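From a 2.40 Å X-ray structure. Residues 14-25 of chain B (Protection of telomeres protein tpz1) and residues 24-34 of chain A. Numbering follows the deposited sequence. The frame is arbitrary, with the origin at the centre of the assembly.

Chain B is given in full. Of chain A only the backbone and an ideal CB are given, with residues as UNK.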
# COMPACT_ATOMS: atom_id res chain seq x y z
N TYR B 14 0.90 9.34 -8.30
CA TYR B 14 1.44 8.23 -7.54
C TYR B 14 2.66 7.63 -8.23
O TYR B 14 2.64 7.39 -9.44
CB TYR B 14 0.39 7.13 -7.35
CG TYR B 14 0.80 6.01 -6.43
CD1 TYR B 14 0.54 6.08 -5.07
CD2 TYR B 14 1.45 4.88 -6.91
CE1 TYR B 14 0.91 5.06 -4.21
CE2 TYR B 14 1.82 3.85 -6.06
CZ TYR B 14 1.55 3.94 -4.71
OH TYR B 14 1.92 2.93 -3.87
N ASP B 15 3.69 7.34 -7.43
CA ASP B 15 4.92 6.73 -7.91
C ASP B 15 5.56 5.99 -6.74
O ASP B 15 6.17 6.61 -5.86
CB ASP B 15 5.85 7.79 -8.51
CG ASP B 15 7.01 7.22 -9.32
OD1 ASP B 15 7.54 6.16 -8.94
OD2 ASP B 15 7.37 7.85 -10.33
N PHE B 16 5.43 4.66 -6.73
CA PHE B 16 5.82 3.86 -5.58
C PHE B 16 7.31 4.01 -5.29
O PHE B 16 7.69 4.36 -4.18
CB PHE B 16 5.42 2.39 -5.75
CG PHE B 16 5.74 1.54 -4.55
CD1 PHE B 16 4.94 1.59 -3.41
CD2 PHE B 16 6.84 0.69 -4.54
CE1 PHE B 16 5.23 0.81 -2.30
CE2 PHE B 16 7.13 -0.09 -3.43
CZ PHE B 16 6.32 -0.03 -2.31
N MET B 17 8.14 3.75 -6.31
CA MET B 17 9.59 3.73 -6.16
C MET B 17 10.12 5.11 -5.75
O MET B 17 11.05 5.19 -4.95
CB MET B 17 10.28 3.26 -7.44
CG MET B 17 10.17 1.76 -7.68
SD MET B 17 11.09 1.19 -9.14
CE MET B 17 12.78 1.47 -8.62
N LYS B 18 9.53 6.18 -6.30
CA LYS B 18 9.99 7.54 -6.05
C LYS B 18 9.58 8.01 -4.66
O LYS B 18 10.36 8.66 -3.97
CB LYS B 18 9.47 8.50 -7.12
CG LYS B 18 10.14 9.87 -7.14
CD LYS B 18 9.76 10.70 -8.35
CE LYS B 18 10.71 11.85 -8.61
NZ LYS B 18 10.31 12.62 -9.81
N GLY B 19 8.34 7.67 -4.25
CA GLY B 19 7.82 8.05 -2.94
C GLY B 19 8.62 7.44 -1.79
O GLY B 19 8.64 7.99 -0.69
N LEU B 20 9.26 6.29 -2.06
CA LEU B 20 10.09 5.61 -1.08
C LEU B 20 11.34 6.44 -0.79
O LEU B 20 11.64 6.72 0.37
CB LEU B 20 10.45 4.21 -1.60
CG LEU B 20 11.48 3.45 -0.77
CD1 LEU B 20 10.99 3.23 0.66
CD2 LEU B 20 11.82 2.12 -1.42
N GLU B 21 12.05 6.83 -1.85
CA GLU B 21 13.22 7.68 -1.73
C GLU B 21 12.82 8.96 -0.99
O GLU B 21 13.47 9.34 -0.02
CB GLU B 21 13.84 7.98 -3.10
CG GLU B 21 14.33 6.74 -3.84
CD GLU B 21 15.43 5.93 -3.17
OE1 GLU B 21 16.60 6.40 -3.14
OE2 GLU B 21 15.12 4.82 -2.67
N THR B 22 11.72 9.58 -1.43
CA THR B 22 11.23 10.81 -0.83
C THR B 22 11.03 10.66 0.67
O THR B 22 11.56 11.47 1.44
CB THR B 22 9.97 11.33 -1.56
OG1 THR B 22 10.32 11.56 -2.92
CG2 THR B 22 9.42 12.61 -0.96
N THR B 23 10.28 9.63 1.10
CA THR B 23 9.87 9.50 2.49
C THR B 23 11.06 9.17 3.39
O THR B 23 11.10 9.59 4.54
CB THR B 23 8.69 8.53 2.65
OG1 THR B 23 8.21 8.64 3.99
CG2 THR B 23 9.05 7.08 2.39
N LEU B 24 12.02 8.40 2.87
CA LEU B 24 13.22 8.02 3.61
C LEU B 24 14.14 9.23 3.78
O LEU B 24 14.72 9.41 4.85
CB LEU B 24 13.92 6.87 2.88
CG LEU B 24 13.91 5.49 3.56
CD1 LEU B 24 12.68 5.28 4.43
CD2 LEU B 24 14.05 4.38 2.54
N GLN B 25 14.26 10.05 2.73
CA GLN B 25 15.08 11.25 2.73
C GLN B 25 14.43 12.32 3.61
O GLN B 25 15.13 13.09 4.28
CB GLN B 25 15.25 11.82 1.32
CG GLN B 25 16.15 10.99 0.42
CD GLN B 25 16.25 11.55 -0.98
OE1 GLN B 25 15.31 12.12 -1.52
NE2 GLN B 25 17.42 11.38 -1.59
N UNK A 24 13.90 4.14 13.18
CA UNK A 24 12.84 4.95 12.62
C UNK A 24 12.70 4.63 11.13
O UNK A 24 11.59 4.43 10.64
CB UNK A 24 13.12 6.44 12.84
N UNK A 25 13.85 4.58 10.44
CA UNK A 25 13.89 4.36 9.01
C UNK A 25 13.34 2.98 8.66
O UNK A 25 12.62 2.83 7.68
CB UNK A 25 15.32 4.52 8.49
N UNK A 26 13.68 1.99 9.49
CA UNK A 26 13.20 0.63 9.32
C UNK A 26 11.69 0.58 9.52
O UNK A 26 10.99 -0.12 8.80
CB UNK A 26 13.90 -0.32 10.29
N UNK A 27 11.21 1.35 10.51
CA UNK A 27 9.79 1.43 10.82
C UNK A 27 9.04 2.08 9.66
O UNK A 27 8.00 1.58 9.25
CB UNK A 27 9.56 2.21 12.11
N UNK A 28 9.60 3.18 9.12
CA UNK A 28 9.01 3.91 8.01
C UNK A 28 8.96 3.01 6.77
O UNK A 28 7.97 3.02 6.04
CB UNK A 28 9.80 5.19 7.72
N UNK A 29 10.04 2.24 6.56
CA UNK A 29 10.19 1.39 5.39
C UNK A 29 9.12 0.30 5.37
O UNK A 29 8.47 0.10 4.35
CB UNK A 29 11.59 0.77 5.36
N UNK A 30 8.95 -0.39 6.51
CA UNK A 30 7.99 -1.47 6.63
C UNK A 30 6.58 -0.93 6.45
O UNK A 30 5.74 -1.57 5.83
CB UNK A 30 8.13 -2.17 7.98
N UNK A 31 6.33 0.26 7.01
CA UNK A 31 5.05 0.95 6.95
C UNK A 31 4.70 1.27 5.50
O UNK A 31 3.58 1.03 5.07
CB UNK A 31 5.08 2.23 7.79
N UNK A 32 5.68 1.80 4.75
CA UNK A 32 5.52 2.18 3.36
C UNK A 32 5.26 0.95 2.50
O UNK A 32 4.60 1.04 1.47
CB UNK A 32 6.76 2.93 2.86
N UNK A 33 5.80 -0.20 2.92
CA UNK A 33 5.69 -1.46 2.20
C UNK A 33 4.65 -2.37 2.86
O UNK A 33 4.62 -3.57 2.58
CB UNK A 33 7.05 -2.16 2.14
N UNK A 34 3.80 -1.81 3.74
CA UNK A 34 2.95 -2.63 4.59
C UNK A 34 2.09 -3.59 3.76
O UNK A 34 2.11 -4.79 4.02
CB UNK A 34 2.06 -1.74 5.46

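The helix of chain A runs against helix 16-25 of chain B at 153° between their N-to-C directions, the axes 10.2 Å apart at closest, so positions near 24 meet the C-terminal end of the chain B stretch and positions near 33 its start.

At positions 24, 26, 27, 30, 31 and 34 the ideal CB finds nothing of chain B within 5.5 Å. The contact sets no preference there beyond what a helix tolerates; the residues are Lys24(A), Met26(A), His27(A), Val30(A), Gln31(A) and Ala34(A).

Position 25 points sideways, its CB 4.9 Å from Leu24(B) CD1. A long, flexible apolar chain could reach chain B; a short one would leave the contact thin. It is Met25(A), whose CE lies 3.6 Å from Leu24(B) O.

Position 28 points toward chain B, its CB 4.4 Å from Leu24(B) CD1 and 5.3 Å from Thr23(B) OG1. A chain with an apolar stem and a polar end suits both neighbours: Lys, Arg, Gln or Glu. Arg28(A) fills it. Its CG is 4.1 Å from Leu24(B) CD1, and with chi2 and chi3 both p the chain bends so that NH2 donates to Thr23(B) OG1 at 3.0 Å and 158°, the hydroxyl oxygen lying near the guanidinium plane.

At position 29 the CB is sideways, 4.7 Å from Leu24(B) CD1 and 5.3 Å from Leu20(B) CD1. Two leucines call for a medium apolar residue, Leu, Ile or Met. Leu29(A) places CD1 3.6 Å from Leu20(B) CD1.

Position 32 points toward chain B, its CB 4.8 Å from both Thr23(B) CG2 and Leu20(B) CD1. Gly19(B) lacks a side chain and leaves a groove beside the carbonyl of Phe16(B), so a long, flat chain ending in a donor would fit; Phe or Met could fill the space without bonding. Tyr32(A), chi1 t, sits as a knob among Phe16(B), Gly19(B), Leu20(B) and Thr23(B). Its OH donates to Phe16(B) O at 2.6 Å and lies 3.3 Å from Gly19(B) C; an ideal CB on Gly19(B) would come within 2.5 Å of that OH, a clash. Leu20(B) CA covers one ring face.

Position 33 has left helical phi/psi (-103/16), and its sideways CB is 5.0 Å from Phe16(B) CZ. A large apolar or aromatic residue suits. Phe33(A) receives the edge of Phe16(B) on its face (planes at 83°, centroids 4.9 Å apart), while its CE1 meets Leu20(B) CD2 at 3.6 Å.

Chain A, residues 24-34: KMMHRLVQYFA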
# COMPACT_ATOMS: atom_id res chain seq x y z
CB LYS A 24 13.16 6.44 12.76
CG LYS A 24 12.86 7.05 14.12
CD LYS A 24 13.05 8.55 14.08
CE LYS A 24 13.34 9.15 15.44
NZ LYS A 24 14.09 10.43 15.31
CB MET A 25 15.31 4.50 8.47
CG MET A 25 15.73 5.94 8.27
SD MET A 25 17.36 6.02 7.48
CE MET A 25 17.26 7.64 6.71
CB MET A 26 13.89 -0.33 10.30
CG MET A 26 15.30 -0.72 9.89
SD MET A 26 15.43 -1.31 8.18
CE MET A 26 14.37 -2.75 8.25
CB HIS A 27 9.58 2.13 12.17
CG HIS A 27 8.16 2.53 12.44
ND1 HIS A 27 7.33 1.79 13.26
CD2 HIS A 27 7.43 3.58 12.01
CE1 HIS A 27 6.15 2.37 13.33
NE2 HIS A 27 6.19 3.47 12.57
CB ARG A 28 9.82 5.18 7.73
CG ARG A 28 9.26 6.07 6.62
CD ARG A 28 7.96 6.80 6.94
NE ARG A 28 8.04 7.71 8.08
CZ ARG A 28 8.31 9.01 8.01
NH1 ARG A 28 8.36 9.73 9.12
NH2 ARG A 28 8.53 9.59 6.84
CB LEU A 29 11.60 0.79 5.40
CG LEU A 29 11.91 -0.19 4.27
CD1 LEU A 29 11.87 0.52 2.92
CD2 LEU A 29 13.25 -0.87 4.48
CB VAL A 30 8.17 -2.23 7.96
CG1 VAL A 30 6.98 -3.13 8.27
CG2 VAL A 30 9.46 -3.03 7.98
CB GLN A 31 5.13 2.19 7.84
CG GLN A 31 3.85 3.03 7.88
CD GLN A 31 4.11 4.39 8.48
OE1 GLN A 31 4.87 5.20 7.93
NE2 GLN A 31 3.49 4.66 9.61
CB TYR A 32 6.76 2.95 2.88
CG TYR A 32 6.64 3.56 1.50
CD1 TYR A 32 6.09 4.82 1.33
CD2 TYR A 32 7.05 2.87 0.37
CE1 TYR A 32 5.96 5.39 0.08
CE2 TYR A 32 6.92 3.42 -0.89
CZ TYR A 32 6.37 4.68 -1.04
OH TYR A 32 6.23 5.24 -2.27
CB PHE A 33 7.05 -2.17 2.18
CG PHE A 33 7.96 -1.78 1.04
CD1 PHE A 33 8.79 -0.68 1.14
CD2 PHE A 33 7.97 -2.51 -0.14
CE1 PHE A 33 9.61 -0.31 0.09
CE2 PHE A 33 8.80 -2.15 -1.19
CZ PHE A 33 9.62 -1.05 -1.07
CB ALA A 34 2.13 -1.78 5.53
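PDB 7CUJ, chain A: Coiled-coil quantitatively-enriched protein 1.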